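Local atomic coordinates of heterokaryon incompatibility protein s (Podospora anserina, PDB entry 2WVN), a protein that forms the [het-s] prion and interacts with het-S from incompatible cells to trigger a lethal reaction, so that only compatible fungal cells survive vegetative fusion. Residues A[20-25]-A[142-147]; A[30-35]-A[150-155]. All coordinates share one frame; numbering follows the deposited sequence.

Contact 1: residues A[20-25]-A[142-147]; sequences FNNCVD and TSLAKK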
ATOM      1  N   PHE A  20     -17.827  -4.756   0.877  1.00 55.99           N
ATOM      2  CA  PHE A  20     -17.963  -3.733  -0.128  1.00 55.12           C
ATOM      3  C   PHE A  20     -18.573  -2.479   0.485  1.00 55.39           C
ATOM      4  O   PHE A  20     -17.990  -1.406   0.423  1.00 55.03           O
ATOM      5  CB  PHE A  20     -18.821  -4.214  -1.273  1.00 54.61           C
ATOM      6  CG  PHE A  20     -19.103  -3.148  -2.295  1.00 54.93           C
ATOM      7  CD1 PHE A  20     -18.138  -2.802  -3.242  1.00 53.53           C
ATOM      8  CD2 PHE A  20     -20.328  -2.493  -2.320  1.00 52.63           C
ATOM      9  CE1 PHE A  20     -18.387  -1.832  -4.214  1.00 52.50           C
ATOM     10  CE2 PHE A  20     -20.578  -1.502  -3.287  1.00 53.14           C
ATOM     11  CZ  PHE A  20     -19.610  -1.175  -4.233  1.00 51.97           C
ATOM     12  N   ASN A  21     -19.736  -2.620   1.110  1.00 55.75           N
ATOM     13  CA  ASN A  21     -20.393  -1.481   1.731  1.00 56.28           C
ATOM     14  C   ASN A  21     -19.507  -0.725   2.715  1.00 57.08           C
ATOM     15  O   ASN A  21     -19.523   0.477   2.756  1.00 58.21           O
ATOM     16  CB  ASN A  21     -21.713  -1.911   2.346  1.00 55.92           C
ATOM     17  CG  ASN A  21     -22.692  -2.420   1.292  1.00 56.50           C
ATOM     18  OD1 ASN A  21     -22.804  -1.833   0.220  1.00 60.84           O
ATOM     19  ND2 ASN A  21     -23.380  -3.515   1.575  1.00 55.44           N
ATOM     20  N   ASN A  22     -18.686  -1.419   3.471  1.00 58.02           N
ATOM     21  CA  ASN A  22     -17.769  -0.728   4.354  1.00 58.37           C
ATOM     22  C   ASN A  22     -16.699   0.008   3.580  1.00 58.19           C
ATOM     23  O   ASN A  22     -16.309   1.113   3.987  1.00 57.94           O
ATOM     24  CB  ASN A  22     -17.188  -1.694   5.404  1.00 59.23           C
ATOM     25  CG  ASN A  22     -18.173  -1.943   6.554  1.00 61.08           C
ATOM     26  OD1 ASN A  22     -18.205  -1.173   7.515  1.00 63.79           O
ATOM     27  ND2 ASN A  22     -19.011  -2.989   6.434  1.00 60.17           N
ATOM     28  N   CYS A  23     -16.239  -0.575   2.467  1.00 57.38           N
ATOM     29  CA  CYS A  23     -15.352   0.151   1.560  1.00 57.69           C
ATOM     30  C   CYS A  23     -15.953   1.478   1.181  1.00 56.53           C
ATOM     31  O   CYS A  23     -15.318   2.506   1.345  1.00 56.62           O
ATOM     32  CB  CYS A  23     -15.131  -0.586   0.258  1.00 57.72           C
ATOM     33  SG  CYS A  23     -13.650  -1.430   0.259  1.00 66.32           S
ATOM     34  N   VAL A  24     -17.174   1.468   0.657  1.00 55.45           N
ATOM     35  CA  VAL A  24     -17.726   2.701   0.127  1.00 54.64           C
ATOM     36  C   VAL A  24     -17.795   3.690   1.266  1.00 55.47           C
ATOM     37  O   VAL A  24     -17.329   4.814   1.117  1.00 55.26           O
ATOM     38  CB  VAL A  24     -19.067   2.497  -0.589  1.00 54.32           C
ATOM     39  CG1 VAL A  24     -19.677   3.820  -0.971  1.00 51.29           C
ATOM     40  CG2 VAL A  24     -18.860   1.613  -1.812  1.00 51.31           C
ATOM     41  N   ASP A  25     -18.277   3.222   2.421  1.00 55.97           N
ATOM     42  CA  ASP A  25     -18.357   4.022   3.656  1.00 56.72           C
ATOM     43  C   ASP A  25     -17.066   4.709   4.069  1.00 56.77           C
ATOM     44  O   ASP A  25     -17.138   5.766   4.667  1.00 57.55           O
ATOM     45  CB  ASP A  25     -18.812   3.157   4.825  1.00 57.33           C
ATOM     46  CG  ASP A  25     -19.580   3.930   5.876  1.00 58.86           C
ATOM     47  OD1 ASP A  25     -19.354   3.644   7.078  1.00 61.56           O
ATOM     48  OD2 ASP A  25     -20.446   4.769   5.518  1.00 60.03           O
ATOM     49  N   THR A 142     -27.721   0.055   6.886  1.00 95.03           N
ATOM     50  CA  THR A 142     -27.553   0.799   8.128  1.00 95.56           C
ATOM     51  C   THR A 142     -26.316   0.158   8.793  1.00 94.99           C
ATOM     52  O   THR A 142     -25.357   0.858   9.164  1.00 95.17           O
ATOM     53  CB  THR A 142     -28.839   0.747   9.057  1.00 95.97           C
ATOM     54  OG1 THR A 142     -29.010  -0.574   9.599  1.00 97.31           O
ATOM     55  CG2 THR A 142     -30.124   1.161   8.283  1.00 95.97           C
ATOM     56  N   SER A 143     -26.331  -1.182   8.840  1.00 93.83           N
ATOM     57  CA  SER A 143     -25.343  -2.032   9.543  1.00 92.48           C
ATOM     58  C   SER A 143     -23.857  -1.941   9.072  1.00 90.91           C
ATOM     59  O   SER A 143     -23.165  -2.958   8.872  1.00 90.47           O
ATOM     60  CB  SER A 143     -25.834  -3.482   9.480  1.00 92.77           C
ATOM     61  OG  SER A 143     -26.195  -3.779   8.139  1.00 93.40           O
ATOM     62  N   LEU A 144     -23.367  -0.718   8.925  1.00 88.60           N
ATOM     63  CA  LEU A 144     -21.979  -0.487   8.586  1.00 86.11           C
ATOM     64  C   LEU A 144     -21.195  -0.466   9.889  1.00 84.91           C
ATOM     65  O   LEU A 144     -21.724  -0.016  10.904  1.00 85.11           O
ATOM     66  CB  LEU A 144     -21.886   0.842   7.850  1.00 85.66           C
ATOM     67  CG  LEU A 144     -22.782   0.827   6.614  1.00 83.86           C
ATOM     68  CD1 LEU A 144     -23.288   2.207   6.211  1.00 82.37           C
ATOM     69  CD2 LEU A 144     -22.019   0.185   5.513  1.00 83.02           C
ATOM     70  N   ALA A 145     -19.955  -0.961   9.878  1.00 83.07           N
ATOM     71  CA  ALA A 145     -19.057  -0.860  11.050  1.00 81.51           C
ATOM     72  C   ALA A 145     -18.919   0.582  11.555  1.00 80.46           C
ATOM     73  O   ALA A 145     -19.295   1.542  10.865  1.00 80.70           O
ATOM     74  CB  ALA A 145     -17.661  -1.438  10.726  1.00 81.41           C
ATOM     75  N   LYS A 146     -18.380   0.758  12.754  1.00 78.77           N
ATOM     76  CA  LYS A 146     -18.093   2.122  13.183  1.00 76.84           C
ATOM     77  C   LYS A 146     -16.701   2.572  12.674  1.00 74.25           C
ATOM     78  O   LYS A 146     -15.792   1.755  12.523  1.00 73.26           O
ATOM     79  CB  LYS A 146     -18.282   2.300  14.688  1.00 77.16           C
ATOM     80  CG  LYS A 146     -18.930   3.647  15.023  1.00 79.93           C
ATOM     81  CD  LYS A 146     -18.101   4.412  16.073  1.00 83.85           C
ATOM     82  CE  LYS A 146     -18.899   5.540  16.723  1.00 85.76           C
ATOM     83  NZ  LYS A 146     -18.411   5.725  18.129  1.00 86.87           N
ATOM     84  N   LYS A 147     -16.573   3.856  12.341  1.00 71.67           N
ATOM     85  CA  LYS A 147     -15.293   4.424  11.879  1.00 69.00           C
ATOM     86  C   LYS A 147     -15.139   5.815  12.468  1.00 68.16           C
ATOM     87  O   LYS A 147     -16.133   6.439  12.863  1.00 67.47           O
ATOM     88  CB  LYS A 147     -15.217   4.505  10.345  1.00 68.40           C
ATOM     89  CG  LYS A 147     -15.286   3.168   9.631  1.00 65.59           C
ATOM     90  CD  LYS A 147     -15.742   3.313   8.223  1.00 61.03           C
ATOM     91  CE  LYS A 147     -16.206   1.986   7.694  1.00 59.08           C
ATOM     92  NZ  LYS A 147     -17.645   1.705   7.933  1.00 56.06           N
TER

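Contact 2: residues A[30-35]-A[150-155]; sequences VQLGRP and WALYDG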
ATOM      1  N   VAL A  30     -12.941  10.483   5.243  1.00 60.36           N
ATOM      2  CA  VAL A  30     -11.665  11.123   4.910  1.00 59.69           C
ATOM      3  C   VAL A  30     -11.770  12.631   4.712  1.00 59.50           C
ATOM      4  O   VAL A  30     -12.605  13.118   3.953  1.00 58.95           O
ATOM      5  CB  VAL A  30     -10.752  10.380   3.873  1.00 59.99           C
ATOM      6  CG1 VAL A  30     -11.280   9.004   3.474  1.00 59.04           C
ATOM      7  CG2 VAL A  30     -10.450  11.232   2.704  1.00 58.87           C
ATOM      8  N   GLN A  31     -10.885  13.350   5.396  1.00 58.91           N
ATOM      9  CA  GLN A  31     -10.871  14.796   5.391  1.00 58.03           C
ATOM     10  C   GLN A  31      -9.596  15.214   4.737  1.00 57.22           C
ATOM     11  O   GLN A  31      -8.649  14.437   4.689  1.00 57.65           O
ATOM     12  CB  GLN A  31     -10.867  15.311   6.818  1.00 58.31           C
ATOM     13  CG  GLN A  31     -11.814  14.556   7.705  1.00 59.76           C
ATOM     14  CD  GLN A  31     -11.793  15.008   9.143  1.00 63.05           C
ATOM     15  OE1 GLN A  31     -12.845  15.310   9.694  1.00 64.22           O
ATOM     16  NE2 GLN A  31     -10.602  15.026   9.776  1.00 62.22           N
ATOM     17  N   LEU A  32      -9.569  16.438   4.219  1.00 56.19           N
ATOM     18  CA  LEU A  32      -8.367  16.960   3.600  1.00 55.27           C
ATOM     19  C   LEU A  32      -7.869  18.096   4.431  1.00 55.42           C
ATOM     20  O   LEU A  32      -8.569  19.083   4.601  1.00 55.03           O
ATOM     21  CB  LEU A  32      -8.610  17.419   2.157  1.00 54.69           C
ATOM     22  CG  LEU A  32      -9.364  16.495   1.211  1.00 53.13           C
ATOM     23  CD1 LEU A  32      -9.102  16.880  -0.228  1.00 51.41           C
ATOM     24  CD2 LEU A  32      -8.944  15.064   1.462  1.00 55.99           C
ATOM     25  N   GLY A  33      -6.641  17.957   4.929  1.00 56.23           N
ATOM     26  CA  GLY A  33      -6.032  18.947   5.818  1.00 56.99           C
ATOM     27  C   GLY A  33      -5.521  20.210   5.145  1.00 57.45           C
ATOM     28  O   GLY A  33      -5.518  20.301   3.914  1.00 56.84           O
ATOM     29  N   ARG A  34      -5.074  21.179   5.961  1.00 58.38           N
ATOM     30  CA  ARG A  34      -4.653  22.520   5.447  1.00 59.05           C
ATOM     31  C   ARG A  34      -3.670  22.509   4.242  1.00 58.04           C
ATOM     32  O   ARG A  34      -3.889  23.265   3.280  1.00 58.00           O
ATOM     33  CB  ARG A  34      -4.123  23.423   6.563  1.00 59.39           C
ATOM     34  CG  ARG A  34      -4.116  24.928   6.267  1.00 63.66           C
ATOM     35  CD  ARG A  34      -2.648  25.422   6.392  1.00 73.42           C
ATOM     36  NE  ARG A  34      -2.501  26.796   6.886  1.00 79.10           N
ATOM     37  CZ  ARG A  34      -2.673  27.899   6.144  1.00 83.29           C
ATOM     38  NH1 ARG A  34      -3.016  27.827   4.848  1.00 84.32           N
ATOM     39  NH2 ARG A  34      -2.511  29.096   6.705  1.00 84.83           N
ATOM     40  N   PRO A  35      -2.616  21.657   4.273  1.00 56.91           N
ATOM     41  CA  PRO A  35      -1.625  21.732   3.193  1.00 56.63           C
ATOM     42  C   PRO A  35      -2.201  21.592   1.785  1.00 56.85           C
ATOM     43  O   PRO A  35      -1.540  22.004   0.850  1.00 57.24           O
ATOM     44  CB  PRO A  35      -0.664  20.581   3.495  1.00 55.87           C
ATOM     45  CG  PRO A  35      -0.775  20.401   4.940  1.00 55.92           C
ATOM     46  CD  PRO A  35      -2.237  20.636   5.255  1.00 57.11           C
ATOM     47  N   TRP A 150     -10.507  10.845   9.835  1.00 55.80           N
ATOM     48  CA  TRP A 150      -9.091  11.163   9.810  1.00 53.84           C
ATOM     49  C   TRP A 150      -8.767  11.977   8.554  1.00 53.35           C
ATOM     50  O   TRP A 150      -9.538  11.984   7.589  1.00 53.13           O
ATOM     51  CB  TRP A 150      -8.290   9.880   9.836  1.00 53.04           C
ATOM     52  CG  TRP A 150      -8.618   9.032   8.678  1.00 53.64           C
ATOM     53  CD1 TRP A 150      -9.709   8.209   8.535  1.00 52.94           C
ATOM     54  CD2 TRP A 150      -7.898   8.959   7.439  1.00 53.12           C
ATOM     55  NE1 TRP A 150      -9.677   7.596   7.301  1.00 51.40           N
ATOM     56  CE2 TRP A 150      -8.583   8.049   6.607  1.00 52.81           C
ATOM     57  CE3 TRP A 150      -6.740   9.562   6.960  1.00 53.97           C
ATOM     58  CZ2 TRP A 150      -8.143   7.733   5.326  1.00 52.80           C
ATOM     59  CZ3 TRP A 150      -6.309   9.247   5.680  1.00 54.13           C
ATOM     60  CH2 TRP A 150      -7.012   8.344   4.883  1.00 53.41           C
ATOM     61  N   ALA A 151      -7.596  12.605   8.557  1.00 52.64           N
ATOM     62  CA  ALA A 151      -7.210  13.564   7.540  1.00 52.95           C
ATOM     63  C   ALA A 151      -6.038  13.107   6.657  1.00 53.51           C
ATOM     64  O   ALA A 151      -5.097  12.481   7.146  1.00 53.71           O
ATOM     65  CB  ALA A 151      -6.859  14.868   8.211  1.00 52.30           C
ATOM     66  N   LEU A 152      -6.100  13.414   5.361  1.00 53.46           N
ATOM     67  CA  LEU A 152      -4.928  13.351   4.487  1.00 53.73           C
ATOM     68  C   LEU A 152      -4.220  14.708   4.493  1.00 54.33           C
ATOM     69  O   LEU A 152      -4.867  15.770   4.492  1.00 54.56           O
ATOM     70  CB  LEU A 152      -5.332  13.028   3.050  1.00 53.53           C
ATOM     71  CG  LEU A 152      -5.868  11.624   2.708  1.00 54.82           C
ATOM     72  CD1 LEU A 152      -6.726  11.603   1.439  1.00 48.49           C
ATOM     73  CD2 LEU A 152      -4.744  10.593   2.627  1.00 53.56           C
ATOM     74  N   TYR A 153      -2.890  14.680   4.456  1.00 54.79           N
ATOM     75  CA  TYR A 153      -2.122  15.901   4.547  1.00 53.92           C
ATOM     76  C   TYR A 153      -1.216  16.188   3.379  1.00 53.96           C
ATOM     77  O   TYR A 153      -0.557  17.206   3.389  1.00 55.40           O
ATOM     78  CB  TYR A 153      -1.309  15.919   5.821  1.00 53.45           C
ATOM     79  CG  TYR A 153      -2.118  15.867   7.069  1.00 53.32           C
ATOM     80  CD1 TYR A 153      -2.211  14.680   7.807  1.00 54.79           C
ATOM     81  CD2 TYR A 153      -2.767  17.020   7.565  1.00 53.75           C
ATOM     82  CE1 TYR A 153      -2.974  14.621   9.037  1.00 54.64           C
ATOM     83  CE2 TYR A 153      -3.534  16.985   8.755  1.00 51.45           C
ATOM     84  CZ  TYR A 153      -3.634  15.784   9.487  1.00 54.08           C
ATOM     85  OH  TYR A 153      -4.398  15.730  10.650  1.00 54.77           O
ATOM     86  N   ASP A 154      -1.178  15.353   2.349  1.00 54.28           N
ATOM     87  CA  ASP A 154      -0.406  15.720   1.144  1.00 53.82           C
ATOM     88  C   ASP A 154      -0.981  15.106  -0.137  1.00 53.48           C
ATOM     89  O   ASP A 154      -1.659  14.084  -0.088  1.00 52.57           O
ATOM     90  CB  ASP A 154       1.070  15.348   1.308  1.00 53.73           C
ATOM     91  CG  ASP A 154       1.328  13.886   1.010  1.00 55.57           C
ATOM     92  OD1 ASP A 154       0.642  13.003   1.575  1.00 55.66           O
ATOM     93  OD2 ASP A 154       2.207  13.617   0.170  1.00 59.41           O
ATOM     94  N   GLY A 155      -0.673  15.756  -1.264  1.00 53.81           N
ATOM     95  CA  GLY A 155      -1.132  15.401  -2.590  1.00 53.81           C
ATOM     96  C   GLY A 155      -0.774  13.987  -2.971  1.00 54.73           C
ATOM     97  O   GLY A 155      -1.486  13.334  -3.770  1.00 55.10           O
TER

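Contact 1: residues A[20-25]-A[142-147]
A chi1 of -150° swings the D25 carboxylate away from its backbone N, toward the loop, while K147 is extended beyond CG until it bends at CD-CE (chi4 89°); these rotations carry carboxylate and ammonium to each other. The contact pins the irregular chain between helix 122-138 and strand 150-152 of the HeLo domain along one side of helix 16-26. N22, one helical turn before D25, aims its amide oxygen at the same loop, and OD1 is gripped twice. The backbone N of A145 reaches OD1 of N22 at 2.9 Å, lying in the carbonyl plane on a lone pair, although the bond is bent, 141° at the hydrogen; NZ of K147 comes to that oxygen from a little off the plane. The other half of the N22 amide, ND2, is bonded to the carbonyl of G18, helping fix its flip. Beside this polar cluster L144 points at the helix: its CD2 packs against CB of N21 at 3.8 Å, and CD1 lies near the D25 carboxylate. N21 also touches Q139 and Q141, just ahead of the loop segment. The salt bridge joins NZ of K147 to OD1 of D25 at 2.7 Å, on the anti lone pair of that oxygen.

Contact 2: residues A[30-35]-A[150-155]
The indole of W150 carries V30 over one face: CB of V30 sits toward the rim of the six-membered ring, and CG1 of V30 is 3.9 Å from CZ2 of W150. With chi1 at 59°, W150 has its CG between backbone N and carbonyl carbon, which lets the ring lie alongside the valine, both side chains pointing the same way. The phenol of Y153 has P35 CD at its edge, near the ring plane, and the carbonyl carbon of A151, two residues back in the chain, over one face toward the rim. Y153 also stacks with Y103, and its hydroxyl is hydrogen-bonded to E104. On the W150 side of the sheet L152 CD1 touches both V30 CG2, at 4.0 Å, and L32 CD2, the three methyls forming a triangle; helices 40-60 and 155-174 cover this apolar patch, and A96, Q97 and S100 of helix 77-103 touch the indole. On the other side, Q31 runs back over the peptide of W150, its CG 3.4 Å from O of W150, with NE2 near CB of A151. Three backbone bonds join the strands: Q31 N to W150 O at 2.9 Å, L152 N to Q31 O at 2.8 Å and G33 N to L152 O at 2.8 Å. Q31 thus both donates and accepts, bonding to the residues on either side of its partner A151. V30 with W150, Q31 with A151 and L32 with L152 form parallel bridges, making a two-stranded parallel sheet, a small element within the predominantly helical HeLo domain.

Contact 1 and contact 2 join the same two regions of the chain at successive points, their centres about 21 Å apart. Helix 16-26 leads into strand 30-32, and the loop of 142-147 leads into strand 150-152, so both regions run from contact 1 to contact 2 without the two sites touching. More than a hundred residues, mostly helical, separate the paired segments in each case. The character changes along the way: side-chain polar bonds join loop to helix in the partly buried contact 1, whereas backbone pairing and apolar packing dominate the buried contact 2. Both lie within one chain, and the other subunit of the assembly touches neither.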